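Local coordinates for tumor necrosis factor-inducible gene 6 protein (Homo sapiens, PDB 2PF5), which binds hyaluronan through this Link module and transfers heavy chains from inter-alpha-inhibitor onto it during extracellular matrix remodelling, at residues S9-L14 with R87-C92. Sequence-based numbering, arbitrary orientation.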
ATOM      1  N   SER A   9      12.935   9.359  -1.606  1.00 21.50           N
ATOM      2  CA  SER A   9      14.289   8.769  -1.628  1.00 22.09           C
ATOM      3  C   SER A   9      14.337   7.410  -2.348  1.00 21.69           C
ATOM      4  O   SER A   9      15.417   6.867  -2.573  1.00 22.49           O
ATOM      5  CB  SER A   9      14.837   8.628  -0.205  1.00 22.25           C
ATOM      6  OG  SER A   9      13.874   7.933   0.593  1.00 23.23           O
ATOM      7  N   GLY A  10      13.173   6.875  -2.699  1.00 21.54           N
ATOM      8  CA  GLY A  10      13.071   5.681  -3.541  1.00 20.74           C
ATOM      9  C   GLY A  10      12.244   4.561  -2.942  1.00 20.98           C
ATOM     10  O   GLY A  10      11.492   4.775  -1.998  1.00 20.66           O
ATOM     11  N   LYS A  11      12.423   3.357  -3.495  1.00 20.62           N
ATOM     12  CA  LYS A  11      11.614   2.183  -3.193  1.00 21.22           C
ATOM     13  C   LYS A  11      11.901   1.658  -1.774  1.00 19.65           C
ATOM     14  O   LYS A  11      13.071   1.604  -1.359  1.00 18.44           O
ATOM     15  CB  LYS A  11      11.919   1.086  -4.230  1.00 20.98           C
ATOM     16  CG  LYS A  11      11.064  -0.180  -4.044  1.00 23.57           C
ATOM     17  CD  LYS A  11      11.369  -1.226  -5.132  1.00 24.23           C
ATOM     18  CE  LYS A  11      10.283  -2.303  -5.142  1.00 28.14           C
ATOM     19  NZ  LYS A  11      10.505  -3.229  -6.296  1.00 32.46           N
ATOM     20  N   TYR A  12      10.835   1.298  -1.070  1.00 18.96           N
ATOM     21  CA  TYR A  12      10.861   0.695   0.279  1.00 18.98           C
ATOM     22  C   TYR A  12      11.632   1.564   1.280  1.00 19.11           C
ATOM     23  O   TYR A  12      12.659   1.150   1.846  1.00 18.67           O
ATOM     24  CB  TYR A  12      11.406  -0.755   0.251  1.00 19.71           C
ATOM     25  CG  TYR A  12      10.587  -1.767  -0.560  1.00 19.68           C
ATOM     26  CD1 TYR A  12       9.264  -1.506  -0.967  1.00 21.35           C
ATOM     27  CD2 TYR A  12      11.126  -2.999  -0.876  1.00 22.07           C
ATOM     28  CE1 TYR A  12       8.542  -2.450  -1.711  1.00 20.61           C
ATOM     29  CE2 TYR A  12      10.419  -3.942  -1.600  1.00 21.74           C
ATOM     30  CZ  TYR A  12       9.125  -3.678  -1.999  1.00 22.86           C
ATOM     31  OH  TYR A  12       8.464  -4.653  -2.717  1.00 21.46           O
ATOM     32  N   LYS A  13      11.148   2.784   1.473  1.00 18.51           N
ATOM     33  CA  LYS A  13      11.797   3.720   2.366  1.00 18.96           C
ATOM     34  C   LYS A  13      10.798   4.424   3.309  1.00 18.66           C
ATOM     35  O   LYS A  13      11.157   5.390   3.982  1.00 18.66           O
ATOM     36  CB  LYS A  13      12.638   4.705   1.532  1.00 18.47           C
ATOM     37  CG  LYS A  13      14.076   4.202   1.326  1.00 22.11           C
ATOM     38  CD  LYS A  13      14.645   4.633   0.013  1.00 28.28           C
ATOM     39  CE  LYS A  13      16.029   4.016  -0.214  1.00 29.46           C
ATOM     40  NZ  LYS A  13      17.066   4.450   0.779  1.00 32.82           N
ATOM     41  N   LEU A  14       9.557   3.931   3.380  1.00 17.86           N
ATOM     42  CA  LEU A  14       8.567   4.504   4.295  1.00 17.89           C
ATOM     43  C   LEU A  14       8.255   3.575   5.458  1.00 18.55           C
ATOM     44  O   LEU A  14       7.915   2.415   5.255  1.00 18.48           O
ATOM     45  CB  LEU A  14       7.233   4.852   3.586  1.00 17.97           C
ATOM     46  CG  LEU A  14       7.330   5.858   2.428  1.00 16.81           C
ATOM     47  CD1 LEU A  14       6.046   5.729   1.588  1.00 17.37           C
ATOM     48  CD2 LEU A  14       7.489   7.245   2.933  1.00 17.97           C
ATOM     49  N   ARG A  87      10.525  -0.663   6.423  1.00 17.94           N
ATOM     50  CA  ARG A  87      10.391   0.340   5.336  1.00 18.03           C
ATOM     51  C   ARG A  87       9.857  -0.305   4.042  1.00 17.99           C
ATOM     52  O   ARG A  87      10.445  -1.233   3.491  1.00 17.39           O
ATOM     53  CB  ARG A  87      11.717   1.082   5.087  1.00 18.12           C
ATOM     54  CG  ARG A  87      12.208   1.852   6.314  1.00 18.02           C
ATOM     55  CD  ARG A  87      13.629   2.289   6.108  1.00 22.81           C
ATOM     56  NE  ARG A  87      13.613   3.653   5.608  1.00 26.58           N
ATOM     57  CZ  ARG A  87      14.653   4.298   5.086  1.00 28.08           C
ATOM     58  NH1 ARG A  87      14.485   5.551   4.695  1.00 29.68           N
ATOM     59  NH2 ARG A  87      15.837   3.706   4.930  1.00 26.96           N
ATOM     60  N   TRP A  88       8.712   0.196   3.588  1.00 18.25           N
ATOM     61  CA  TRP A  88       8.018  -0.360   2.435  1.00 18.52           C
ATOM     62  C   TRP A  88       7.512   0.833   1.619  1.00 19.07           C
ATOM     63  O   TRP A  88       7.859   1.975   1.894  1.00 18.18           O
ATOM     64  CB  TRP A  88       6.836  -1.220   2.895  1.00 18.28           C
ATOM     65  CG  TRP A  88       7.226  -2.496   3.703  1.00 18.98           C
ATOM     66  CD1 TRP A  88       7.050  -2.713   5.049  1.00 18.61           C
ATOM     67  CD2 TRP A  88       7.848  -3.681   3.184  1.00 18.08           C
ATOM     68  NE1 TRP A  88       7.492  -3.983   5.397  1.00 15.47           N
ATOM     69  CE2 TRP A  88       7.993  -4.593   4.274  1.00 19.43           C
ATOM     70  CE3 TRP A  88       8.279  -4.075   1.908  1.00 18.30           C
ATOM     71  CZ2 TRP A  88       8.543  -5.873   4.110  1.00 19.40           C
ATOM     72  CZ3 TRP A  88       8.848  -5.339   1.746  1.00 19.47           C
ATOM     73  CH2 TRP A  88       8.965  -6.234   2.845  1.00 20.36           C
ATOM     74  N   ASP A  89       6.642   0.580   0.644  1.00 20.04           N
ATOM     75  CA  ASP A  89       5.994   1.691  -0.022  1.00 19.95           C
ATOM     76  C   ASP A  89       4.662   1.977   0.689  1.00 19.91           C
ATOM     77  O   ASP A  89       4.461   1.572   1.848  1.00 20.17           O
ATOM     78  CB  ASP A  89       5.844   1.371  -1.526  1.00 20.25           C
ATOM     79  CG  ASP A  89       7.174   1.390  -2.264  1.00 19.78           C
ATOM     80  OD1 ASP A  89       8.176   1.993  -1.779  1.00 18.43           O
ATOM     81  OD2 ASP A  89       7.221   0.803  -3.366  1.00 20.32           O
ATOM     82  N   ALA A  90       3.734   2.647   0.002  1.00 18.82           N
ATOM     83  CA  ALA A  90       2.436   2.978   0.576  1.00 18.23           C
ATOM     84  C   ALA A  90       1.345   2.763  -0.478  1.00 18.01           C
ATOM     85  O   ALA A  90       1.556   3.048  -1.649  1.00 18.47           O
ATOM     86  CB  ALA A  90       2.416   4.431   1.048  1.00 17.73           C
ATOM     87  N   TYR A  91       0.197   2.262  -0.034  1.00 18.05           N
ATOM     88  CA  TYR A  91      -1.032   2.226  -0.842  1.00 18.49           C
ATOM     89  C   TYR A  91      -2.015   3.203  -0.235  1.00 18.73           C
ATOM     90  O   TYR A  91      -2.435   3.042   0.918  1.00 19.44           O
ATOM     91  CB  TYR A  91      -1.619   0.794  -0.955  1.00 18.01           C
ATOM     92  CG  TYR A  91      -0.791   0.013  -1.912  1.00 19.36           C
ATOM     93  CD1 TYR A  91       0.184  -0.868  -1.439  1.00 18.36           C
ATOM     94  CD2 TYR A  91      -0.899   0.222  -3.309  1.00 18.56           C
ATOM     95  CE1 TYR A  91       1.008  -1.574  -2.326  1.00 20.32           C
ATOM     96  CE2 TYR A  91      -0.073  -0.462  -4.204  1.00 18.94           C
ATOM     97  CZ  TYR A  91       0.881  -1.367  -3.691  1.00 19.58           C
ATOM     98  OH  TYR A  91       1.720  -2.054  -4.537  1.00 16.33           O
ATOM     99  N   CYS A  92      -2.326   4.253  -1.000  1.00 19.30           N
ATOM    100  CA  CYS A  92      -3.209   5.316  -0.567  1.00 19.52           C
ATOM    101  C   CYS A  92      -4.613   5.188  -1.187  1.00 19.93           C
ATOM    102  O   CYS A  92      -4.778   4.726  -2.322  1.00 20.40           O
ATOM    103  CB  CYS A  92      -2.668   6.669  -1.002  1.00 19.61           C
ATOM    104  SG  CYS A  92      -1.043   7.136  -0.367  1.00 23.18           S
TER
HETATM  105  O   HOH W   1       9.242   3.994  -0.589  1.00  9.60           O
HETATM  106  O   HOH W   2      12.159   5.907   7.051  1.00 22.73           O
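Tyr-12 and Trp-88 both carry CG anti to the carbonyl carbon, which sets each CG beside its own backbone N (chi1 -62° in Tyr-12), and from there the rings meet in a T-shaped stack, planes 73° apart. The indole presents the edge of its six-membered ring, with CE3 over the centre of the phenol face, while Lys-11 CE covers the opposite face near the rim. Asp-89 crosses the Tyr-12 side chain at about a right angle and turns OD1 back to the loop, where Tyr-12 N donates to it from above the carboxylate plane (N to OD1 2.8 Å, 163° at the hydrogen). Water 1 also bonds to Asp-89 OD1 and takes the Lys-13 N-H. Next door, Leu-14 and Trp-88 make a single antiparallel bridge: Leu-14 N to Trp-88 O is 3.0 Å and Trp-88 N to Leu-14 O 2.9 Å. Leu-14 CD1 packs on Ala-90 CB at 3.9 Å, and both side chains also touch helix 16-25. Arg-87 lays one guanidinium face on Lys-13 CG; NE and NH1 send weak hydrogen bonds to Lys-13 O, despite Lys-13 NZ lying 4.4 Å from Arg-87 NH2. Tyr-12 OH is hydrogen-bonded to Ala-49 N, Asp-89 OD2 to His-4 NE2. One buried carboxylate thus ties this loop to strands 2-5 and 89-93 of the Link module; Tyr-12 N-H, His-4 and water 1 would probably stabilise its charged form.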